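Local coordinates for pyoverdine biosynthesis protein PvcB (Pseudomonas aeruginosa, PDB 4YLM), which catalyses the iron- and 2-oxoglutarate-dependent oxidation of tyrosine isonitrile in the biosynthesis of paerucumarin, an isocyano derivative of tyrosine, at residues 43-48 / 73-78; 109-114 / 233-238. All coordinates share one frame; numbering follows the deposited sequence.

Contact 1 (43-48 / 73-78); sequences LPAQWL and TRYCHD
Tyr75 reaches across to Leu48 with its hydroxyl oxygen: Tyr75 OH lies 3.7 Å from Leu48 CD1, the two side chains crossing at about a right angle. Ala45 CB, a turn earlier on the same helix, lies 4.5 Å from Tyr75 OH, at the margin of contact. The hydroxyl also binds a water lying at the ring edge, in its plane. Tyr75 OH donates to this water over 2.6 Å, and the water in turn donates to Leu43 O at 2.7 Å, linking the side chain to the backbone that leads into the other helix. Pro44 is the N-cap of that helix, 45-55, and its O receives the N-H of Leu48 at 3.1 Å, closing the first turn of the helix. In this TfdA-family oxygenase the bridge therefore joins the start of helix 45-55 to helix 69-79. With CG anti to the backbone N (chi1 170°), the Tyr75 side chain is directed from helix 69-79 toward the start of helix 45-55, and the ring also meets that of Phe66. Leu48 is backed by Leu31 of strand 29-33. On the flank of helix 69-79, Arg74 forms a salt bridge with Glu191 of a second subunit.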
ATOM      1  N   LEU A  43      -2.550  -6.894  10.652  1.00 22.21           N
ATOM      2  CA  LEU A  43      -2.678  -5.870   9.609  1.00 19.48           C
ATOM      3  C   LEU A  43      -1.291  -5.528   9.059  1.00 21.77           C
ATOM      4  O   LEU A  43      -0.308  -5.593   9.786  1.00 23.85           O
ATOM      5  CB  LEU A  43      -3.349  -4.609  10.182  1.00 20.66           C
ATOM      6  CG  LEU A  43      -4.737  -4.842  10.799  1.00 21.27           C
ATOM      7  CD1 LEU A  43      -5.298  -3.539  11.374  1.00 23.67           C
ATOM      8  CD2 LEU A  43      -5.677  -5.407   9.738  1.00 23.82           C
ATOM      9  N   PRO A  44      -1.204  -5.171   7.768  1.00 21.18           N
ATOM     10  CA  PRO A  44       0.119  -4.847   7.221  1.00 23.16           C
ATOM     11  C   PRO A  44       0.593  -3.461   7.645  1.00 19.73           C
ATOM     12  O   PRO A  44      -0.114  -2.481   7.419  1.00 20.45           O
ATOM     13  CB  PRO A  44      -0.094  -4.881   5.693  1.00 22.48           C
ATOM     14  CG  PRO A  44      -1.575  -5.090   5.456  1.00 22.40           C
ATOM     15  CD  PRO A  44      -2.284  -5.006   6.784  1.00 23.46           C
ATOM     16  N   ALA A  45       1.785  -3.388   8.226  1.00 22.10           N
ATOM     17  CA  ALA A  45       2.367  -2.123   8.676  1.00 24.79           C
ATOM     18  C   ALA A  45       2.483  -1.083   7.563  1.00 25.17           C
ATOM     19  O   ALA A  45       2.323   0.117   7.818  1.00 21.07           O
ATOM     20  CB  ALA A  45       3.743  -2.361   9.323  1.00 25.01           C
ATOM     21  N   GLN A  46       2.756  -1.525   6.332  1.00 21.15           N
ATOM     22  CA  GLN A  46       2.894  -0.575   5.217  1.00 26.25           C
ATOM     23  C   GLN A  46       1.566   0.142   4.969  1.00 24.27           C
ATOM     24  O   GLN A  46       1.533   1.335   4.668  1.00 22.00           O
ATOM     25  CB  GLN A  46       3.364  -1.279   3.935  1.00 26.63           C
ATOM     26  CG  GLN A  46       3.748  -0.333   2.785  1.00 40.14           C
ATOM     27  CD  GLN A  46       4.844   0.659   3.179  1.00 45.84           C
ATOM     28  OE1 GLN A  46       5.828   0.290   3.828  1.00 54.25           O
ATOM     29  NE2 GLN A  46       4.662   1.930   2.812  1.00 42.76           N
ATOM     30  N   TRP A  47       0.471  -0.606   5.068  1.00 19.73           N
ATOM     31  CA  TRP A  47      -0.852  -0.034   4.899  1.00 19.98           C
ATOM     32  C   TRP A  47      -1.177   0.951   6.040  1.00 19.16           C
ATOM     33  O   TRP A  47      -1.691   2.045   5.801  1.00 19.62           O
ATOM     34  CB  TRP A  47      -1.876  -1.165   4.843  1.00 18.20           C
ATOM     35  CG  TRP A  47      -3.291  -0.732   4.756  1.00 20.02           C
ATOM     36  CD1 TRP A  47      -3.922  -0.178   3.673  1.00 19.68           C
ATOM     37  CD2 TRP A  47      -4.283  -0.860   5.779  1.00 20.73           C
ATOM     38  NE1 TRP A  47      -5.244   0.037   3.967  1.00 20.65           N
ATOM     39  CE2 TRP A  47      -5.488  -0.360   5.256  1.00 20.72           C
ATOM     40  CE3 TRP A  47      -4.269  -1.360   7.086  1.00 24.49           C
ATOM     41  CZ2 TRP A  47      -6.674  -0.337   5.995  1.00 25.20           C
ATOM     42  CZ3 TRP A  47      -5.453  -1.337   7.825  1.00 22.15           C
ATOM     43  CH2 TRP A  47      -6.637  -0.822   7.270  1.00 19.85           C
ATOM     44  N   LEU A  48      -0.880   0.558   7.273  1.00 16.96           N
ATOM     45  CA  LEU A  48      -1.118   1.426   8.423  1.00 20.52           C
ATOM     46  C   LEU A  48      -0.342   2.728   8.283  1.00 18.12           C
ATOM     47  O   LEU A  48      -0.847   3.790   8.602  1.00 20.64           O
ATOM     48  CB  LEU A  48      -0.715   0.732   9.727  1.00 18.91           C
ATOM     49  CG  LEU A  48      -1.629  -0.401  10.175  1.00 24.19           C
ATOM     50  CD1 LEU A  48      -1.036  -1.112  11.402  1.00 23.60           C
ATOM     51  CD2 LEU A  48      -3.022   0.171  10.462  1.00 20.57           C
ATOM     52  N   THR A  73       8.440  -4.063  20.884  1.00 27.08           N
ATOM     53  CA  THR A  73       9.673  -3.642  20.233  1.00 23.37           C
ATOM     54  C   THR A  73       9.924  -4.408  18.926  1.00 24.68           C
ATOM     55  O   THR A  73      10.237  -3.804  17.903  1.00 26.96           O
ATOM     56  CB  THR A  73      10.875  -3.813  21.197  1.00 31.38           C
ATOM     57  OG1 THR A  73      10.694  -2.959  22.332  1.00 27.77           O
ATOM     58  CG2 THR A  73      12.175  -3.444  20.521  1.00 31.24           C
ATOM     59  N   ARG A  74       9.801  -5.730  18.962  1.00 26.80           N
ATOM     60  CA  ARG A  74      10.000  -6.527  17.753  1.00 29.53           C
ATOM     61  C   ARG A  74       8.999  -6.119  16.666  1.00 30.74           C
ATOM     62  O   ARG A  74       9.358  -5.988  15.488  1.00 28.07           O
ATOM     63  CB  ARG A  74       9.892  -8.031  18.052  1.00 27.87           C
ATOM     64  CG  ARG A  74      11.031  -8.583  18.925  1.00 27.04           C
ATOM     65  CD  ARG A  74      10.978 -10.106  19.033  1.00 31.63           C
ATOM     66  NE  ARG A  74       9.756 -10.581  19.671  1.00 31.24           N
ATOM     67  CZ  ARG A  74       9.624 -10.786  20.979  1.00 36.36           C
ATOM     68  NH1 ARG A  74      10.649 -10.565  21.792  1.00 33.46           N
ATOM     69  NH2 ARG A  74       8.469 -11.218  21.470  1.00 31.41           N
ATOM     70  N   TYR A  75       7.746  -5.905  17.064  1.00 27.25           N
ATOM     71  CA  TYR A  75       6.744  -5.440  16.116  1.00 26.79           C
ATOM     72  C   TYR A  75       7.172  -4.135  15.471  1.00 26.32           C
ATOM     73  O   TYR A  75       7.052  -3.970  14.253  1.00 24.04           O
ATOM     74  CB  TYR A  75       5.378  -5.250  16.774  1.00 28.73           C
ATOM     75  CG  TYR A  75       4.398  -4.544  15.861  1.00 26.99           C
ATOM     76  CD1 TYR A  75       3.653  -5.258  14.929  1.00 24.53           C
ATOM     77  CD2 TYR A  75       4.235  -3.163  15.919  1.00 24.18           C
ATOM     78  CE1 TYR A  75       2.763  -4.615  14.087  1.00 25.82           C
ATOM     79  CE2 TYR A  75       3.350  -2.516  15.080  1.00 25.18           C
ATOM     80  CZ  TYR A  75       2.619  -3.248  14.162  1.00 29.01           C
ATOM     81  OH  TYR A  75       1.736  -2.609  13.314  1.00 29.39           O
ATOM     82  N   CYS A  76       7.659  -3.198  16.283  1.00 23.56           N
ATOM     83  CA  CYS A  76       8.025  -1.886  15.754  1.00 22.97           C
ATOM     84  C   CYS A  76       9.230  -1.940  14.830  1.00 25.41           C
ATOM     85  O   CYS A  76       9.317  -1.144  13.891  1.00 23.09           O
ATOM     86  CB  CYS A  76       8.254  -0.862  16.870  1.00 26.86           C
ATOM     87  SG  CYS A  76       6.723  -0.350  17.685  1.00 23.79           S
ATOM     88  N   HIS A  77      10.152  -2.874  15.087  1.00 24.93           N
ATOM     89  CA  HIS A  77      11.299  -3.063  14.195  1.00 25.60           C
ATOM     90  C   HIS A  77      10.839  -3.570  12.821  1.00 27.69           C
ATOM     91  O   HIS A  77      11.485  -3.296  11.805  1.00 26.86           O
ATOM     92  CB  HIS A  77      12.333  -4.029  14.797  1.00 26.43           C
ATOM     93  CG  HIS A  77      13.176  -3.428  15.880  1.00 30.22           C
ATOM     94  ND1 HIS A  77      13.970  -2.319  15.679  1.00 28.13           N
ATOM     95  CD2 HIS A  77      13.366  -3.796  17.172  1.00 30.09           C
ATOM     96  CE1 HIS A  77      14.604  -2.023  16.800  1.00 30.28           C
ATOM     97  NE2 HIS A  77      14.252  -2.902  17.723  1.00 31.84           N
ATOM     98  N   ASP A  78       9.742  -4.332  12.787  1.00 26.44           N
ATOM     99  CA  ASP A  78       9.169  -4.751  11.504  1.00 26.94           C
ATOM    100  C   ASP A  78       8.412  -3.591  10.864  1.00 25.69           C
ATOM    101  O   ASP A  78       8.411  -3.424   9.651  1.00 24.01           O
ATOM    102  CB  ASP A  78       8.210  -5.935  11.673  1.00 26.54           C
ATOM    103  CG  ASP A  78       7.773  -6.527  10.332  1.00 31.34           C
ATOM    104  OD1 ASP A  78       8.663  -6.927   9.554  1.00 28.09           O
ATOM    105  OD2 ASP A  78       6.555  -6.576  10.041  1.00 28.99           O
TER
HETATM  106  O   HOH W   1       0.068  -4.216  12.094  1.00 24.30           O

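Contact 2 (109-114 / 233-238); sequences VPLHWD and RCLYHP
Leu111 and Tyr236 point at each other from the two sides of the contact, and the leucine lays a methyl over the phenol ring. Leu111 CD1 sits 4.1 Å from the centroid of the Tyr236 ring, 28° off its normal, a CH-pi contact over the face. The methyl is displaced toward one side of the ring, with CE2 of Tyr236 at 3.7 Å, while Leu111 CG comes 3.5 Å from Tyr236 OH. The same CD1 also touches CB of Leu235 at 3.7 Å; here the two leucines run antiparallel alongside each other. One branch of Leu111 thus serves the last helical residue, Leu235, and Tyr236 just after it. Tyr236 OH is hydrogen-bonded to Glu199 OE1, which also accepts the backbone N-H of Leu111, so a single carboxylate oxygen ties both sides of the contact together. Within the TauD/TfdA fold, the chain bends sharply at Leu111 and runs directly into the His-X-Asp part of the iron-binding facial triad: His112 and Asp114, completed by His261, are probably the metal ligands. With His112 CG beside both the backbone N and the carbonyl carbon (chi1 63°), ND1 comes round to Pro110 O, 3.0 Å away with an N-H...O angle of 161°. Pro110 O lies close to the imidazole plane, so the bond would hold the ring's rotation from the second shell. Leu260, on strand 259-263, packs against both leucines.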
ATOM      1  N   VAL A 109       0.276  19.668  29.718  1.00 35.95           N
ATOM      2  CA  VAL A 109       1.358  19.761  28.746  1.00 31.50           C
ATOM      3  C   VAL A 109       0.866  20.523  27.531  1.00 35.57           C
ATOM      4  O   VAL A 109      -0.050  20.065  26.842  1.00 28.60           O
ATOM      5  CB  VAL A 109       1.856  18.365  28.284  1.00 35.12           C
ATOM      6  CG1 VAL A 109       3.095  18.509  27.392  1.00 29.42           C
ATOM      7  CG2 VAL A 109       2.141  17.463  29.477  1.00 35.92           C
ATOM      8  N   PRO A 110       1.463  21.690  27.267  1.00 35.76           N
ATOM      9  CA  PRO A 110       1.073  22.487  26.098  1.00 32.46           C
ATOM     10  C   PRO A 110       1.438  21.774  24.793  1.00 30.15           C
ATOM     11  O   PRO A 110       2.220  20.821  24.801  1.00 30.23           O
ATOM     12  CB  PRO A 110       1.891  23.780  26.251  1.00 31.71           C
ATOM     13  CG  PRO A 110       2.308  23.816  27.713  1.00 41.69           C
ATOM     14  CD  PRO A 110       2.466  22.369  28.109  1.00 38.46           C
ATOM     15  N   LEU A 111       0.872  22.241  23.686  1.00 31.58           N
ATOM     16  CA  LEU A 111       1.111  21.640  22.377  1.00 29.81           C
ATOM     17  C   LEU A 111       2.571  21.776  21.949  1.00 30.12           C
ATOM     18  O   LEU A 111       3.183  22.824  22.121  1.00 30.55           O
ATOM     19  CB  LEU A 111       0.186  22.274  21.334  1.00 24.63           C
ATOM     20  CG  LEU A 111      -1.301  21.970  21.533  1.00 27.21           C
ATOM     21  CD1 LEU A 111      -2.156  22.737  20.521  1.00 28.46           C
ATOM     22  CD2 LEU A 111      -1.555  20.456  21.419  1.00 28.28           C
ATOM     23  N   HIS A 112       3.137  20.697  21.413  1.00 26.81           N
ATOM     24  CA  HIS A 112       4.501  20.734  20.896  1.00 26.51           C
ATOM     25  C   HIS A 112       4.703  19.547  19.948  1.00 26.68           C
ATOM     26  O   HIS A 112       3.754  18.827  19.649  1.00 26.25           O
ATOM     27  CB  HIS A 112       5.531  20.714  22.043  1.00 29.83           C
ATOM     28  CG  HIS A 112       5.498  19.466  22.867  1.00 27.73           C
ATOM     29  ND1 HIS A 112       4.456  19.160  23.715  1.00 27.39           N
ATOM     30  CD2 HIS A 112       6.377  18.438  22.964  1.00 30.91           C
ATOM     31  CE1 HIS A 112       4.687  17.992  24.292  1.00 27.60           C
ATOM     32  NE2 HIS A 112       5.845  17.533  23.852  1.00 30.21           N
ATOM     33  N   TRP A 113       5.924  19.358  19.461  1.00 26.55           N
ATOM     34  CA  TRP A 113       6.231  18.164  18.676  1.00 27.24           C
ATOM     35  C   TRP A 113       7.439  17.429  19.244  1.00 27.94           C
ATOM     36  O   TRP A 113       8.258  18.025  19.942  1.00 26.66           O
ATOM     37  CB  TRP A 113       6.418  18.501  17.189  1.00 24.06           C
ATOM     38  CG  TRP A 113       7.666  19.266  16.776  1.00 27.33           C
ATOM     39  CD1 TRP A 113       8.777  18.743  16.171  1.00 27.94           C
ATOM     40  CD2 TRP A 113       7.890  20.683  16.857  1.00 25.42           C
ATOM     41  NE1 TRP A 113       9.684  19.738  15.897  1.00 29.31           N
ATOM     42  CE2 TRP A 113       9.167  20.937  16.311  1.00 27.09           C
ATOM     43  CE3 TRP A 113       7.146  21.758  17.361  1.00 28.55           C
ATOM     44  CZ2 TRP A 113       9.717  22.225  16.247  1.00 28.40           C
ATOM     45  CZ3 TRP A 113       7.688  23.032  17.296  1.00 29.03           C
ATOM     46  CH2 TRP A 113       8.961  23.257  16.740  1.00 30.01           C
ATOM     47  N   ASP A 114       7.539  16.135  18.958  1.00 27.01           N
ATOM     48  CA  ASP A 114       8.661  15.331  19.438  1.00 31.01           C
ATOM     49  C   ASP A 114       9.877  15.549  18.563  1.00 32.20           C
ATOM     50  O   ASP A 114       9.759  15.697  17.334  1.00 27.38           O
ATOM     51  CB  ASP A 114       8.308  13.835  19.465  1.00 28.42           C
ATOM     52  CG  ASP A 114       7.494  13.453  20.678  1.00 30.45           C
ATOM     53  OD1 ASP A 114       7.243  14.344  21.523  1.00 29.03           O
ATOM     54  OD2 ASP A 114       7.112  12.264  20.796  1.00 27.27           O
ATOM     55  N   ARG A 233      -6.627  29.547  19.464  1.00 31.96           N
ATOM     56  CA  ARG A 233      -8.021  29.462  19.031  1.00 32.22           C
ATOM     57  C   ARG A 233      -8.176  28.387  17.950  1.00 30.92           C
ATOM     58  O   ARG A 233      -9.149  27.642  17.931  1.00 28.69           O
ATOM     59  CB  ARG A 233      -8.499  30.801  18.463  1.00 34.32           C
ATOM     60  CG  ARG A 233      -9.958  30.795  18.038  1.00 38.21           C
ATOM     61  CD  ARG A 233     -10.364  32.081  17.306  1.00 41.07           C
ATOM     62  NE  ARG A 233      -9.778  32.205  15.970  1.00 37.24           N
ATOM     63  CZ  ARG A 233     -10.285  31.653  14.872  1.00 41.24           C
ATOM     64  NH1 ARG A 233     -11.394  30.922  14.940  1.00 39.97           N
ATOM     65  NH2 ARG A 233      -9.687  31.831  13.700  1.00 39.79           N
ATOM     66  N   CYS A 234      -7.211  28.326  17.045  1.00 30.79           N
ATOM     67  CA  CYS A 234      -7.326  27.444  15.887  1.00 31.50           C
ATOM     68  C   CYS A 234      -6.866  26.016  16.201  1.00 29.85           C
ATOM     69  O   CYS A 234      -7.490  25.053  15.770  1.00 29.73           O
ATOM     70  CB  CYS A 234      -6.570  28.027  14.695  1.00 30.47           C
ATOM     71  SG  CYS A 234      -7.321  29.555  14.028  1.00 32.82           S
ATOM     72  N   LEU A 235      -5.791  25.890  16.973  1.00 28.72           N
ATOM     73  CA  LEU A 235      -5.280  24.579  17.348  1.00 27.61           C
ATOM     74  C   LEU A 235      -6.191  23.853  18.325  1.00 33.32           C
ATOM     75  O   LEU A 235      -6.279  22.623  18.287  1.00 28.92           O
ATOM     76  CB  LEU A 235      -3.857  24.685  17.898  1.00 26.72           C
ATOM     77  CG  LEU A 235      -2.787  25.077  16.883  1.00 28.46           C
ATOM     78  CD1 LEU A 235      -1.516  25.544  17.607  1.00 26.41           C
ATOM     79  CD2 LEU A 235      -2.504  23.888  15.930  1.00 25.60           C
ATOM     80  N   TYR A 236      -6.887  24.594  19.192  1.00 27.72           N
ATOM     81  CA  TYR A 236      -7.779  23.945  20.155  1.00 27.88           C
ATOM     82  C   TYR A 236      -9.235  23.898  19.693  1.00 25.36           C
ATOM     83  O   TYR A 236     -10.107  23.406  20.404  1.00 30.59           O
ATOM     84  CB  TYR A 236      -7.677  24.585  21.549  1.00 30.19           C
ATOM     85  CG  TYR A 236      -6.394  24.256  22.285  1.00 30.86           C
ATOM     86  CD1 TYR A 236      -6.277  23.086  23.033  1.00 29.05           C
ATOM     87  CD2 TYR A 236      -5.299  25.112  22.229  1.00 29.27           C
ATOM     88  CE1 TYR A 236      -5.095  22.780  23.719  1.00 31.76           C
ATOM     89  CE2 TYR A 236      -4.124  24.820  22.902  1.00 29.72           C
ATOM     90  CZ  TYR A 236      -4.026  23.656  23.646  1.00 34.74           C
ATOM     91  OH  TYR A 236      -2.855  23.380  24.318  1.00 33.23           O
ATOM     92  N   HIS A 237      -9.487  24.407  18.501  1.00 27.80           N
ATOM     93  CA  HIS A 237     -10.813  24.354  17.896  1.00 31.16           C
ATOM     94  C   HIS A 237     -11.258  22.895  17.673  1.00 35.85           C
ATOM     95  O   HIS A 237     -10.444  22.028  17.333  1.00 34.13           O
ATOM     96  CB  HIS A 237     -10.776  25.118  16.575  1.00 28.97           C
ATOM     97  CG  HIS A 237     -12.120  25.371  15.974  1.00 34.52           C
ATOM     98  ND1 HIS A 237     -12.892  24.372  15.420  1.00 36.14           N
ATOM     99  CD2 HIS A 237     -12.824  26.520  15.819  1.00 37.89           C
ATOM    100  CE1 HIS A 237     -14.015  24.891  14.955  1.00 38.13           C
ATOM    101  NE2 HIS A 237     -14.001  26.192  15.189  1.00 40.54           N
ATOM    102  N   PRO A 238     -12.552  22.616  17.876  1.00 35.09           N
ATOM    103  CA  PRO A 238     -13.086  21.256  17.710  1.00 34.04           C
ATOM    104  C   PRO A 238     -12.816  20.634  16.330  1.00 33.07           C
ATOM    105  O   PRO A 238     -12.780  19.406  16.233  1.00 32.08           O
ATOM    106  CB  PRO A 238     -14.593  21.443  17.932  1.00 37.83           C
ATOM    107  CG  PRO A 238     -14.682  22.641  18.848  1.00 39.28           C
ATOM    108  CD  PRO A 238     -13.548  23.545  18.450  1.00 35.89           C
TER

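How the contacts relate
The pair illustrates how one fold joins its elements differently according to place. Contact 1, its centre about 18 Å from the centre of the chain, joins the start of one helix to another, away from the iron site and beside other subunits; although most of its touching residues are buried, a water carries its polar link. Contact 2, its centre about 10 Å from that point and untouched by other protein chains of the assembly, sets a helix end against the segment bearing two probable iron ligands. It is partly buried, and its direct touches are apolar and CH-pi, with Glu199 supplying the shared polar partner. Contact 1 uses a tyrosine's hydroxyl, contact 2 chiefly a ring face. The contacts share no helix or strand.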